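Local coordinates for protein 5'-methylthioadenosine nucleosidase / s-adenosylhomocysteine nucleosidase (PDB 4PR3) that is a nucleosidase of the phosphorylase superfamily, a mixed alpha/beta protein that holds adenine in a pocket beside its central sheet, at residues M80-S86 / V180-G186; S86-S92 / L187-G193; P135-A139 / G228-P232; A144-G150 / A163-E169. All coordinates share one frame; numbering follows the deposited sequence.

Contact 1: residues M80-S86 / V180-G186; sequences MPDLVIS and VGVPLLG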
loop_
_atom_site.group_PDB
_atom_site.type_symbol
_atom_site.label_atom_id
_atom_site.label_comp_id
_atom_site.label_asym_id
_atom_site.label_seq_id
_atom_site.Cartn_x
_atom_site.Cartn_y
_atom_site.Cartn_z
HETATM N N MSE A 80 8.341 14.747 14.478
HETATM C CA MSE A 80 6.967 14.365 14.137
HETATM C C MSE A 80 5.965 15.506 13.971
HETATM O O MSE A 80 5.990 16.480 14.721
HETATM C CB MSE A 80 6.426 13.425 15.211
HETATM C CG MSE A 80 6.964 12.028 15.114
HETATM SE SE MSE A 80 6.095 11.058 13.674
HETATM C CE MSE A 80 4.910 9.976 14.778
ATOM N N PRO A 81 5.075 15.376 12.973
ATOM C CA PRO A 81 3.971 16.310 12.731
ATOM C C PRO A 81 2.816 16.094 13.702
ATOM O O PRO A 81 2.619 14.981 14.191
ATOM C CB PRO A 81 3.523 15.954 11.312
ATOM C CG PRO A 81 3.892 14.528 11.151
ATOM C CD PRO A 81 5.160 14.342 11.927
ATOM N N ASP A 82 2.075 17.157 13.995
ATOM C CA ASP A 82 0.862 17.054 14.798
ATOM C C ASP A 82 -0.331 16.632 13.951
ATOM O O ASP A 82 -1.254 15.983 14.440
ATOM C CB ASP A 82 0.571 18.375 15.503
ATOM C CG ASP A 82 1.665 18.767 16.470
ATOM O OD1 ASP A 82 1.680 18.220 17.591
ATOM O OD2 ASP A 82 2.511 19.614 16.109
ATOM N N LEU A 83 -0.311 17.030 12.683
ATOM C CA LEU A 83 -1.372 16.680 11.749
ATOM C C LEU A 83 -0.822 16.440 10.349
ATOM O O LEU A 83 -0.009 17.221 9.851
ATOM C CB LEU A 83 -2.423 17.789 11.703
ATOM C CG LEU A 83 -3.511 17.664 10.635
ATOM C CD1 LEU A 83 -4.400 16.458 10.905
ATOM C CD2 LEU A 83 -4.340 18.937 10.550
ATOM N N VAL A 84 -1.276 15.363 9.713
ATOM C CA VAL A 84 -0.981 15.139 8.305
ATOM C C VAL A 84 -2.229 15.415 7.472
ATOM O O VAL A 84 -3.312 14.912 7.777
ATOM C CB VAL A 84 -0.495 13.701 8.036
ATOM C CG1 VAL A 84 -0.366 13.452 6.540
ATOM C CG2 VAL A 84 0.832 13.446 8.736
ATOM N N ILE A 85 -2.081 16.227 6.432
ATOM C CA ILE A 85 -3.200 16.518 5.544
ATOM C C ILE A 85 -2.995 15.899 4.167
ATOM O O ILE A 85 -2.133 16.329 3.400
ATOM C CB ILE A 85 -3.437 18.037 5.371
ATOM C CG1 ILE A 85 -3.705 18.708 6.720
ATOM C CG2 ILE A 85 -4.597 18.287 4.424
ATOM C CD1 ILE A 85 -2.478 19.326 7.353
ATOM N N SER A 86 -3.794 14.885 3.861
ATOM C CA SER A 86 -3.825 14.312 2.524
ATOM C C SER A 86 -4.829 15.082 1.677
ATOM O O SER A 86 -6.006 15.169 2.022
ATOM C CB SER A 86 -4.214 12.834 2.587
ATOM O OG SER A 86 -4.556 12.334 1.308
ATOM N N VAL A 180 2.188 5.256 13.003
ATOM C CA VAL A 180 3.030 6.096 13.853
ATOM C C VAL A 180 2.259 6.967 14.861
ATOM O O VAL A 180 2.863 7.679 15.659
ATOM C CB VAL A 180 3.975 6.980 13.018
ATOM C CG1 VAL A 180 4.861 6.117 12.135
ATOM C CG2 VAL A 180 3.179 7.959 12.182
ATOM N N GLY A 181 0.932 6.914 14.821
ATOM C CA GLY A 181 0.119 7.625 15.797
ATOM C C GLY A 181 -0.236 9.076 15.496
ATOM O O GLY A 181 -0.653 9.807 16.391
ATOM N N VAL A 182 -0.068 9.502 14.246
ATOM C CA VAL A 182 -0.470 10.846 13.833
ATOM C C VAL A 182 -1.905 10.837 13.289
ATOM O O VAL A 182 -2.304 9.895 12.604
ATOM C CB VAL A 182 0.491 11.410 12.762
ATOM C CG1 VAL A 182 0.203 12.880 12.489
ATOM C CG2 VAL A 182 1.931 11.238 13.209
ATOM N N PRO A 183 -2.701 11.869 13.619
ATOM C CA PRO A 183 -4.044 11.967 13.035
ATOM C C PRO A 183 -4.009 12.463 11.587
ATOM O O PRO A 183 -3.059 13.137 11.185
ATOM C CB PRO A 183 -4.744 12.987 13.936
ATOM C CG PRO A 183 -3.640 13.818 14.486
ATOM C CD PRO A 183 -2.482 12.879 14.671
ATOM N N LEU A 184 -5.044 12.127 10.821
ATOM C CA LEU A 184 -5.103 12.459 9.400
ATOM C C LEU A 184 -6.349 13.279 9.056
ATOM O O LEU A 184 -7.424 13.046 9.604
ATOM C CB LEU A 184 -5.080 11.177 8.561
ATOM C CG LEU A 184 -5.301 11.328 7.052
ATOM C CD1 LEU A 184 -4.076 11.915 6.372
ATOM C CD2 LEU A 184 -5.693 10.005 6.420
ATOM N N LEU A 185 -6.192 14.233 8.144
ATOM C CA LEU A 185 -7.315 15.017 7.634
ATOM C C LEU A 185 -7.277 15.039 6.106
ATOM O O LEU A 185 -6.268 15.414 5.515
ATOM C CB LEU A 185 -7.259 16.439 8.196
ATOM C CG LEU A 185 -8.381 17.435 7.886
ATOM C CD1 LEU A 185 -8.508 18.425 9.033
ATOM C CD2 LEU A 185 -8.141 18.176 6.574
ATOM N N GLY A 186 -8.357 14.599 5.466
ATOM C CA GLY A 186 -8.443 14.653 4.014
ATOM C C GLY A 186 -9.187 15.837 3.419
ATOM O O GLY A 186 -10.120 16.366 4.022
#
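Val182 reaches across to residues 80-86 with both of its methyls. With CG1 anti to the backbone N (chi1 -171°), the two branches spread along that segment: Val182 CG1 meets Val84 CG2 at 3.8 Å, while Val182 CG2 lies 3.6 Å from Met80 CE. The Val84 side chain stands at about a right angle to that of Val182, and one methyl of each makes the touch. Met80, a selenomethionine, approaches at a slant; bends at its second and third torsions carry CE to Val182 and Val180, and a long, flexible side chain suits the place because it can bend to touch both valines. Met80 and Val182 stand just before two parallel neighbours, strands 83-91 and 184-192 of the twisted mixed sheet of this alpha/beta fold, to the first of which Val84 already belongs. Val84 N donates to Pro183 O (3.2 Å, 176° at the hydrogen), and Leu185 N to Val84 O at 3.0 Å. Side chains alternate between the sheet faces. Val84, Ser86 and Leu184 lie on the face covered by helix 170-180, and Leu184 CD1 comes 4.0 Å from Val84 CG1. On the other face Ile85 and Leu185 run side by side, pointing the same way, with Ile85 CG2 4.1 Å from Leu185 CD2; branched aliphatic residues suit both buried surfaces. Leu83 CD1 slants over to Leu185 CB at 3.9 Å. Asp82 turns from the partner segment, its OD2 accepting from Arg32 N.

Contact 2: residues S86-S92 / L187-G193; sequences SLGSAGS and LRGISDG. With ADE (adenine), chain C.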
loop_
_atom_site.group_PDB
_atom_site.type_symbol
_atom_site.label_atom_id
_atom_site.label_comp_id
_atom_site.label_asym_id
_atom_site.label_seq_id
_atom_site.Cartn_x
_atom_site.Cartn_y
_atom_site.Cartn_z
ATOM N N SER A 86 -3.794 14.885 3.861
ATOM C CA SER A 86 -3.825 14.312 2.524
ATOM C C SER A 86 -4.829 15.082 1.677
ATOM O O SER A 86 -6.006 15.169 2.022
ATOM C CB SER A 86 -4.214 12.834 2.587
ATOM O OG SER A 86 -4.556 12.334 1.308
ATOM N N LEU A 87 -4.367 15.651 0.571
ATOM C CA LEU A 87 -5.265 16.398 -0.300
ATOM C C LEU A 87 -4.914 16.227 -1.775
ATOM O O LEU A 87 -3.767 15.964 -2.124
ATOM C CB LEU A 87 -5.301 17.880 0.086
ATOM C CG LEU A 87 -4.159 18.782 -0.380
ATOM C CD1 LEU A 87 -4.532 20.232 -0.142
ATOM C CD2 LEU A 87 -2.854 18.443 0.328
ATOM N N GLY A 88 -5.915 16.382 -2.634
ATOM C CA GLY A 88 -5.755 16.163 -4.058
ATOM C C GLY A 88 -7.112 16.160 -4.730
ATOM O O GLY A 88 -8.060 16.761 -4.226
ATOM N N SER A 89 -7.218 15.493 -5.872
ATOM C CA SER A 89 -8.504 15.423 -6.551
ATOM C C SER A 89 -9.195 14.091 -6.294
ATOM O O SER A 89 -8.621 13.184 -5.687
ATOM C CB SER A 89 -8.323 15.638 -8.055
ATOM O OG SER A 89 -7.499 14.630 -8.612
ATOM N N ALA A 90 -10.429 13.977 -6.774
ATOM C CA ALA A 90 -11.205 12.752 -6.652
ATOM C C ALA A 90 -12.288 12.731 -7.723
ATOM O O ALA A 90 -12.692 13.779 -8.216
ATOM C CB ALA A 90 -11.828 12.664 -5.267
ATOM N N GLY A 91 -12.749 11.539 -8.090
ATOM C CA GLY A 91 -13.897 11.421 -8.969
ATOM C C GLY A 91 -15.189 11.193 -8.206
ATOM O O GLY A 91 -15.172 10.658 -7.098
ATOM N N SER A 92 -16.310 11.615 -8.784
ATOM C CA SER A 92 -17.621 11.241 -8.262
ATOM C C SER A 92 -18.686 11.254 -9.350
ATOM O O SER A 92 -18.712 12.159 -10.186
ATOM C CB SER A 92 -18.037 12.195 -7.142
ATOM O OG SER A 92 -19.224 11.748 -6.517
ATOM N N LEU A 187 -8.789 16.224 2.208
ATOM C CA LEU A 187 -9.500 17.227 1.416
ATOM C C LEU A 187 -9.483 16.811 -0.052
ATOM O O LEU A 187 -8.423 16.525 -0.600
ATOM C CB LEU A 187 -8.856 18.608 1.566
ATOM C CG LEU A 187 -8.945 19.327 2.914
ATOM C CD1 LEU A 187 -8.163 20.634 2.870
ATOM C CD2 LEU A 187 -10.395 19.581 3.310
ATOM N N ARG A 188 -10.648 16.787 -0.689
ATOM C CA ARG A 188 -10.744 16.339 -2.077
ATOM C C ARG A 188 -11.635 17.235 -2.931
ATOM O O ARG A 188 -12.799 17.463 -2.598
ATOM C CB ARG A 188 -11.279 14.908 -2.129
ATOM C CG ARG A 188 -10.329 13.871 -1.577
ATOM C CD ARG A 188 -9.140 13.694 -2.495
ATOM N NE ARG A 188 -7.985 13.160 -1.787
ATOM C CZ ARG A 188 -6.836 12.851 -2.372
ATOM N NH1 ARG A 188 -6.696 13.015 -3.680
ATOM N NH2 ARG A 188 -5.830 12.376 -1.650
ATOM N N GLY A 189 -11.084 17.756 -4.026
ATOM C CA GLY A 189 -11.893 18.422 -5.032
ATOM C C GLY A 189 -12.341 17.433 -6.092
ATOM O O GLY A 189 -11.606 16.507 -6.424
ATOM N N ILE A 190 -13.523 17.643 -6.665
ATOM C CA ILE A 190 -14.048 16.694 -7.642
ATOM C C ILE A 190 -13.656 17.107 -9.053
ATOM O O ILE A 190 -14.137 18.109 -9.578
ATOM C CB ILE A 190 -15.578 16.548 -7.528
ATOM C CG1 ILE A 190 -15.927 15.780 -6.259
ATOM C CG2 ILE A 190 -16.136 15.783 -8.713
ATOM C CD1 ILE A 190 -15.332 14.394 -6.249
ATOM N N SER A 191 -12.762 16.325 -9.647
ATOM C CA SER A 191 -12.194 16.639 -10.952
ATOM C C SER A 191 -12.900 15.965 -12.129
ATOM O O SER A 191 -12.643 16.312 -13.283
ATOM C CB SER A 191 -10.704 16.281 -10.972
ATOM O OG SER A 191 -10.503 14.923 -10.621
ATOM N N ASP A 192 -13.804 15.031 -11.839
ATOM C CA ASP A 192 -14.372 14.175 -12.877
ATOM C C ASP A 192 -15.425 13.219 -12.335
ATOM O O ASP A 192 -15.679 13.169 -11.134
ATOM C CB ASP A 192 -13.268 13.367 -13.570
ATOM C CG ASP A 192 -12.439 12.557 -12.593
ATOM O OD1 ASP A 192 -11.503 13.128 -11.992
ATOM O OD2 ASP A 192 -12.722 11.349 -12.425
ATOM N N GLY A 193 -16.015 12.441 -13.236
ATOM C CA GLY A 193 -17.052 11.490 -12.887
ATOM C C GLY A 193 -18.420 11.845 -13.436
ATOM O O GLY A 193 -19.315 11.000 -13.462
HETATM N N9 ADE C . -8.770 10.841 -8.675
HETATM C C8 ADE C . -9.418 11.733 -9.483
HETATM N N7 ADE C . -10.349 11.190 -10.228
HETATM C C5 ADE C . -10.309 9.848 -9.886
HETATM C C6 ADE C . -11.051 8.734 -10.325
HETATM N N6 ADE C . -12.016 8.806 -11.247
HETATM N N1 ADE C . -10.759 7.534 -9.782
HETATM C C2 ADE C . -9.790 7.460 -8.861
HETATM N N3 ADE C . -9.026 8.435 -8.372
HETATM C C4 ADE C . -9.340 9.615 -8.931
HETATM O O HOH W 1 -7.907 13.043 1.185
#
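Two successive turns of the Arg188 side chain, chi1 -68° and chi2 -70°, fold it back over residues 86-92 and bring its guanidinium above the backbone of Leu87 and Gly88. The strands beneath, 83-91 and 184-192, are parallel neighbours in the central sheet of the phosphorylase-superfamily fold, and their C-terminal ends open onto the adenine pocket. One guanidinium face lies over Gly88 N and Leu87 C; having no side chain, Gly88 leaves the close approach that the group needs. Contacts at the edge fix the rotation of the group: Arg188 NH1 donates to Ser89 O at 2.8 Å, Arg188 NH2 to Ser86 OG at 3.2 Å, and Arg188 NE to a water that in turn donates to Ser86 O. Asp167 adds a long, weak ion pair to NH2. The aliphatic part of the arginine rests against Ala90, whose CB is 3.9 Å from Arg188 CB. The end of Ile190's longer branch comes close to the other segment, Ile190 CD1 lying 3.6 Å from Ser92 CB. The backbone ladder includes Gly189 N to Gly88 O and Ser191 N to Ala90 O (2.9 Å). At the pocket Gly91 carries no side chain, which suits a backbone lying so close to the base: Gly91 N is 3.2 Å from adenine N7. Beyond it Asp192 turns its carboxylate to adenine, and Asp192 OD2 accepts a nearly straight bond from adenine N6, 2.9 Å long with 178° at the hydrogen.

Contact 3: residues P135-A139 / G228-P232; sequences PFRVA and GLLSP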
loop_
_atom_site.group_PDB
_atom_site.type_symbol
_atom_site.label_atom_id
_atom_site.label_comp_id
_atom_site.label_asym_id
_atom_site.label_seq_id
_atom_site.Cartn_x
_atom_site.Cartn_y
_atom_site.Cartn_z
ATOM N N PRO A 135 -10.995 11.617 12.240
ATOM C CA PRO A 135 -11.236 12.273 13.534
ATOM C C PRO A 135 -11.788 13.702 13.481
ATOM O O PRO A 135 -12.351 14.142 14.479
ATOM C CB PRO A 135 -9.844 12.283 14.180
ATOM C CG PRO A 135 -8.897 12.280 13.028
ATOM C CD PRO A 135 -9.556 11.412 11.988
ATOM N N PHE A 136 -11.639 14.410 12.367
ATOM C CA PHE A 136 -11.890 15.852 12.375
ATOM C C PHE A 136 -13.025 16.351 11.483
ATOM O O PHE A 136 -13.331 15.766 10.446
ATOM C CB PHE A 136 -10.606 16.610 12.036
ATOM C CG PHE A 136 -9.487 16.353 12.998
ATOM C CD1 PHE A 136 -9.726 16.324 14.362
ATOM C CD2 PHE A 136 -8.199 16.122 12.541
ATOM C CE1 PHE A 136 -8.698 16.085 15.254
ATOM C CE2 PHE A 136 -7.171 15.880 13.429
ATOM C CZ PHE A 136 -7.420 15.862 14.789
ATOM N N ARG A 137 -13.640 17.447 11.916
ATOM C CA ARG A 137 -14.650 18.151 11.137
ATOM C C ARG A 137 -14.381 19.645 11.207
ATOM O O ARG A 137 -14.398 20.232 12.286
ATOM C CB ARG A 137 -16.054 17.859 11.673
ATOM C CG ARG A 137 -16.463 16.393 11.611
ATOM C CD ARG A 137 -16.506 15.884 10.180
ATOM N NE ARG A 137 -16.909 14.484 10.128
ATOM C CZ ARG A 137 -16.064 13.456 10.168
ATOM N NH1 ARG A 137 -14.756 13.665 10.252
ATOM N NH2 ARG A 137 -16.529 12.218 10.120
ATOM N N VAL A 138 -14.129 20.259 10.057
ATOM C CA VAL A 138 -13.902 21.695 9.994
ATOM C C VAL A 138 -15.138 22.383 9.426
ATOM O O VAL A 138 -15.665 21.974 8.392
ATOM C CB VAL A 138 -12.669 22.029 9.128
ATOM C CG1 VAL A 138 -12.502 23.536 8.982
ATOM C CG2 VAL A 138 -11.420 21.403 9.729
ATOM N N ALA A 139 -15.605 23.420 10.114
ATOM C CA ALA A 139 -16.799 24.145 9.692
ATOM C C ALA A 139 -16.570 24.877 8.377
ATOM O O ALA A 139 -15.479 25.384 8.124
ATOM C CB ALA A 139 -17.228 25.120 10.767
ATOM N N GLY A 228 -7.954 25.202 17.865
ATOM C CA GLY A 228 -7.912 24.027 18.716
ATOM C C GLY A 228 -8.477 22.752 18.118
ATOM O O GLY A 228 -8.935 21.878 18.852
ATOM N N LEU A 229 -8.447 22.652 16.791
ATOM C CA LEU A 229 -8.893 21.449 16.088
ATOM C C LEU A 229 -8.285 20.169 16.665
ATOM O O LEU A 229 -8.931 19.122 16.684
ATOM C CB LEU A 229 -8.572 21.541 14.594
ATOM C CG LEU A 229 -9.061 20.381 13.718
ATOM C CD1 LEU A 229 -10.579 20.368 13.657
ATOM C CD2 LEU A 229 -8.467 20.454 12.320
ATOM N N LEU A 230 -7.054 20.248 17.156
ATOM C CA LEU A 230 -6.466 19.078 17.788
ATOM C C LEU A 230 -6.576 19.250 19.297
ATOM O O LEU A 230 -5.765 19.947 19.907
ATOM C CB LEU A 230 -4.995 18.975 17.387
ATOM C CG LEU A 230 -4.645 19.498 15.985
ATOM C CD1 LEU A 230 -3.143 19.595 15.784
ATOM C CD2 LEU A 230 -5.259 18.627 14.900
ATOM N N SER A 231 -7.549 18.556 19.888
ATOM C CA SER A 231 -7.863 18.632 21.319
ATOM C C SER A 231 -9.152 17.858 21.614
ATOM O O SER A 231 -10.060 17.818 20.780
ATOM C CB SER A 231 -8.020 20.084 21.790
ATOM O OG SER A 231 -9.295 20.597 21.452
ATOM N N PRO A 232 -9.232 17.238 22.804
ATOM C CA PRO A 232 -10.410 16.507 23.291
ATOM C C PRO A 232 -11.441 17.420 23.958
ATOM O O PRO A 232 -11.334 18.638 23.787
ATOM C CB PRO A 232 -9.813 15.555 24.325
ATOM C CG PRO A 232 -8.654 16.311 24.877
ATOM C CD PRO A 232 -8.087 17.105 23.726
#
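Leu229 and Phe136 bury the most surface here, and Leu230 adds a smaller share. The contact joins the loop between strands 132-133 and 142-148 to the tail that follows helix 207-226, on the periphery of the alpha/beta fold and well away from the adenine pocket. That helix ends in a Schellman motif in which Gly228 has positive phi, a conformation that glycine adopts readily; the chain then turns so that Leu229 points at Phe136. Leu229 lies obliquely against the aromatic ring, its CG 4.1 Å above the plane of the Phe136 ring and displaced toward the rim. Its CG stands anti to the backbone N (chi1 -176°), which carries the two methyls up to the other loop. There Leu229 CD1 lies 4.1 Å from Phe136 CB, and both methyls reach Val138 CG2, Leu229 CD2 at 4.0 Å. The side chains of Val138 and Leu229 cross at about a right angle. Phe136 is thus packed from two sides, because Pro135 CG covers the centre of the opposite face of the Phe136 ring at 3.9 Å above its plane. A flat, apolar ring suits this place between a proline and a leucine. Pro183 and Leu185 also touch Phe136, and Leu185 touches Leu229, so both loops also meet strand 184-192. Within the tail, Ser231 OG donates to Gly228 O in the carbonyl plane. The side chains of Leu230 and Phe136 cross at about a right angle, and Leu230 CD2 lies 3.5 Å from Phe136 CZ.

Contact 4: residues A144-G150 / A163-E169; sequences ASLSTGG and ADMVDME. With ADE (adenine), chain C; PO4 (phosphate ion), chain D.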
loop_
_atom_site.group_PDB
_atom_site.type_symbol
_atom_site.label_atom_id
_atom_site.label_comp_id
_atom_site.label_asym_id
_atom_site.label_seq_id
_atom_site.Cartn_x
_atom_site.Cartn_y
_atom_site.Cartn_z
ATOM N N ALA A 144 -17.731 14.333 2.881
ATOM C CA ALA A 144 -18.039 13.229 1.983
ATOM C C ALA A 144 -17.288 11.970 2.393
ATOM O O ALA A 144 -16.173 12.040 2.905
ATOM C CB ALA A 144 -17.696 13.601 0.551
ATOM N N SER A 145 -17.911 10.820 2.169
ATOM C CA SER A 145 -17.256 9.538 2.386
ATOM C C SER A 145 -16.358 9.231 1.190
ATOM O O SER A 145 -16.666 9.610 0.059
ATOM C CB SER A 145 -18.297 8.437 2.567
ATOM O OG SER A 145 -19.202 8.419 1.476
ATOM N N LEU A 146 -15.249 8.548 1.440
ATOM C CA LEU A 146 -14.254 8.325 0.399
ATOM C C LEU A 146 -13.888 6.855 0.244
ATOM O O LEU A 146 -13.880 6.097 1.214
ATOM C CB LEU A 146 -13.000 9.156 0.685
ATOM C CG LEU A 146 -11.833 9.094 -0.302
ATOM C CD1 LEU A 146 -12.265 9.530 -1.693
ATOM C CD2 LEU A 146 -10.690 9.956 0.193
ATOM N N SER A 147 -13.598 6.464 -0.992
ATOM C CA SER A 147 -13.115 5.124 -1.299
ATOM C C SER A 147 -11.733 5.214 -1.945
ATOM O O SER A 147 -11.516 6.018 -2.851
ATOM C CB SER A 147 -14.090 4.415 -2.239
ATOM O OG SER A 147 -13.652 3.106 -2.546
ATOM N N THR A 148 -10.799 4.395 -1.471
ATOM C CA THR A 148 -9.449 4.366 -2.030
ATOM C C THR A 148 -9.173 3.041 -2.737
ATOM O O THR A 148 -9.500 1.975 -2.215
ATOM C CB THR A 148 -8.373 4.598 -0.939
ATOM O OG1 THR A 148 -8.485 5.930 -0.419
ATOM C CG2 THR A 148 -6.969 4.399 -1.500
ATOM N N GLY A 149 -8.579 3.119 -3.926
ATOM C CA GLY A 149 -8.205 1.937 -4.683
ATOM C C GLY A 149 -7.155 2.251 -5.735
ATOM O O GLY A 149 -6.899 3.413 -6.036
ATOM N N GLY A 150 -6.547 1.213 -6.303
ATOM C CA GLY A 150 -5.515 1.398 -7.305
ATOM C C GLY A 150 -6.060 1.689 -8.692
ATOM O O GLY A 150 -5.303 1.985 -9.618
ATOM N N ALA A 163 -19.264 4.606 -1.472
ATOM C CA ALA A 163 -18.780 5.913 -1.044
ATOM C C ALA A 163 -19.219 7.021 -1.998
ATOM O O ALA A 163 -19.588 6.754 -3.139
ATOM C CB ALA A 163 -17.263 5.897 -0.902
ATOM N N ASP A 164 -19.189 8.262 -1.518
ATOM C CA ASP A 164 -19.571 9.415 -2.328
ATOM C C ASP A 164 -18.556 9.714 -3.424
ATOM O O ASP A 164 -18.920 10.128 -4.523
ATOM C CB ASP A 164 -19.735 10.661 -1.453
ATOM C CG ASP A 164 -20.850 10.525 -0.441
ATOM O OD1 ASP A 164 -21.767 9.708 -0.676
ATOM O OD2 ASP A 164 -20.809 11.239 0.588
HETATM N N MSE A 165 -17.280 9.518 -3.116
HETATM C CA MSE A 165 -16.206 9.848 -4.048
HETATM C C MSE A 165 -15.072 8.825 -3.987
HETATM O O MSE A 165 -15.004 8.018 -3.058
HETATM C CB MSE A 165 -15.676 11.258 -3.778
HETATM C CG MSE A 165 -15.559 11.595 -2.301
HETATM SE SE MSE A 165 -14.607 13.262 -1.935
HETATM C CE MSE A 165 -15.730 14.503 -2.875
ATOM N N VAL A 166 -14.193 8.856 -4.985
ATOM C CA VAL A 166 -13.115 7.876 -5.093
ATOM C C VAL A 166 -11.740 8.526 -5.275
ATOM O O VAL A 166 -11.603 9.530 -5.975
ATOM C CB VAL A 166 -13.365 6.882 -6.261
ATOM C CG1 VAL A 166 -14.641 6.090 -6.028
ATOM C CG2 VAL A 166 -13.433 7.616 -7.590
ATOM N N ASP A 167 -10.726 7.951 -4.635
ATOM C CA ASP A 167 -9.347 8.372 -4.863
ATOM C C ASP A 167 -8.403 7.173 -4.845
ATOM O O ASP A 167 -8.827 6.036 -4.637
ATOM C CB ASP A 167 -8.904 9.410 -3.829
ATOM C CG ASP A 167 -8.366 8.778 -2.556
ATOM O OD1 ASP A 167 -8.974 7.795 -2.071
ATOM O OD2 ASP A 167 -7.331 9.266 -2.044
HETATM N N MSE A 168 -7.130 7.424 -5.123
HETATM C CA MSE A 168 -6.124 6.365 -5.118
HETATM C C MSE A 168 -5.152 6.291 -3.935
HETATM O O MSE A 168 -4.270 5.436 -3.918
HETATM C CB MSE A 168 -5.394 6.365 -6.450
HETATM C CG MSE A 168 -6.372 6.238 -7.594
HETATM SE SE MSE A 168 -5.565 6.557 -9.304
HETATM C CE MSE A 168 -4.207 5.154 -9.229
ATOM N N GLU A 169 -5.306 7.182 -2.962
ATOM C CA GLU A 169 -4.263 7.414 -1.957
ATOM C C GLU A 169 -4.703 7.313 -0.497
ATOM O O GLU A 169 -4.115 6.571 0.284
ATOM C CB GLU A 169 -3.535 8.741 -2.196
ATOM C CG GLU A 169 -2.516 8.691 -3.324
ATOM C CD GLU A 169 -3.144 8.906 -4.687
ATOM O OE1 GLU A 169 -4.032 9.783 -4.802
ATOM O OE2 GLU A 169 -2.751 8.196 -5.639
HETATM N N9 ADE C . -8.770 10.841 -8.675
HETATM C C8 ADE C . -9.418 11.733 -9.483
HETATM N N7 ADE C . -10.349 11.190 -10.228
HETATM C C5 ADE C . -10.309 9.848 -9.886
HETATM C C6 ADE C . -11.051 8.734 -10.325
HETATM N N6 ADE C . -12.016 8.806 -11.247
HETATM N N1 ADE C . -10.759 7.534 -9.782
HETATM C C2 ADE C . -9.790 7.460 -8.861
HETATM N N3 ADE C . -9.026 8.435 -8.372
HETATM C C4 ADE C . -9.340 9.615 -8.931
HETATM P P PO4 D . -16.740 1.156 -1.184
HETATM O O1 PO4 D . -15.642 0.438 -0.433
HETATM O O2 PO4 D . -16.206 1.585 -2.528
HETATM O O3 PO4 D . -17.916 0.228 -1.385
HETATM O O4 PO4 D . -17.174 2.376 -0.400
#
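The Asp167 carboxylate meets Thr148 through OD1, which accepts from Thr148 OG1 on its syn lone pair, while Asp167 OD2 is approached from above the carboxylate plane by Glu169 N, 74° out of it. This second bond makes an Asx turn leading into helix 170-180, directly after the parallel pairing of strands 142-148 and 165-167 in the central sheet. The Leu146 side chain crosses that of Asp167 at about a right angle, with Leu146 CD2 3.6 Å from Asp167 OD1, so an apolar branch lies beside a polar group that has Thr170 as a further partner at OD2. Near the start of the pairing a second carboxylate, Asp164, sits by Ser145: Asp164 OD2 accepts a weak bond from Ser145 N. A short hydroxyl side chain suits Ser145, since its OG can take the backbone N-H of Asp164 at 3.0 Å from Asp164 N. Between these two acidic ends, Asp167 N donates to Ser147 O with 170° at the hydrogen. Ser147 OG, anti to its own N (chi1 -180°), donates to a phosphate ion probably taken from the crystallisation liquor and is also hydrogen-bonded to Arg109. On the pocket side, Val166 CG2 approaches adenine N1 and Met168 CG lies 3.5 Å from adenine N3.

Contacts 1 and 2 are successive stretches of one strand pairing, sharing Ser86, yet their centres lie about 19 Å apart on opposite sides of the chain's centre. Contact 3 sits about 12 Å from contact 1, centre to centre, and touches it, for example through Leu83 CD1 and Phe136 CE2, 3.8 Å apart. Contact 4 lies nearer the other end, its centre about 9 Å from that of contact 2. Those two are joined by Gly91 O to Val166 N (2.9 Å) and by Ser92 OG to Asp164 O, and both touch adenine, so both contribute walls of the pocket, which Val153 and others complete. Contact 3 is remote from it, its centre about 22 Å from those of contacts 2 and 4.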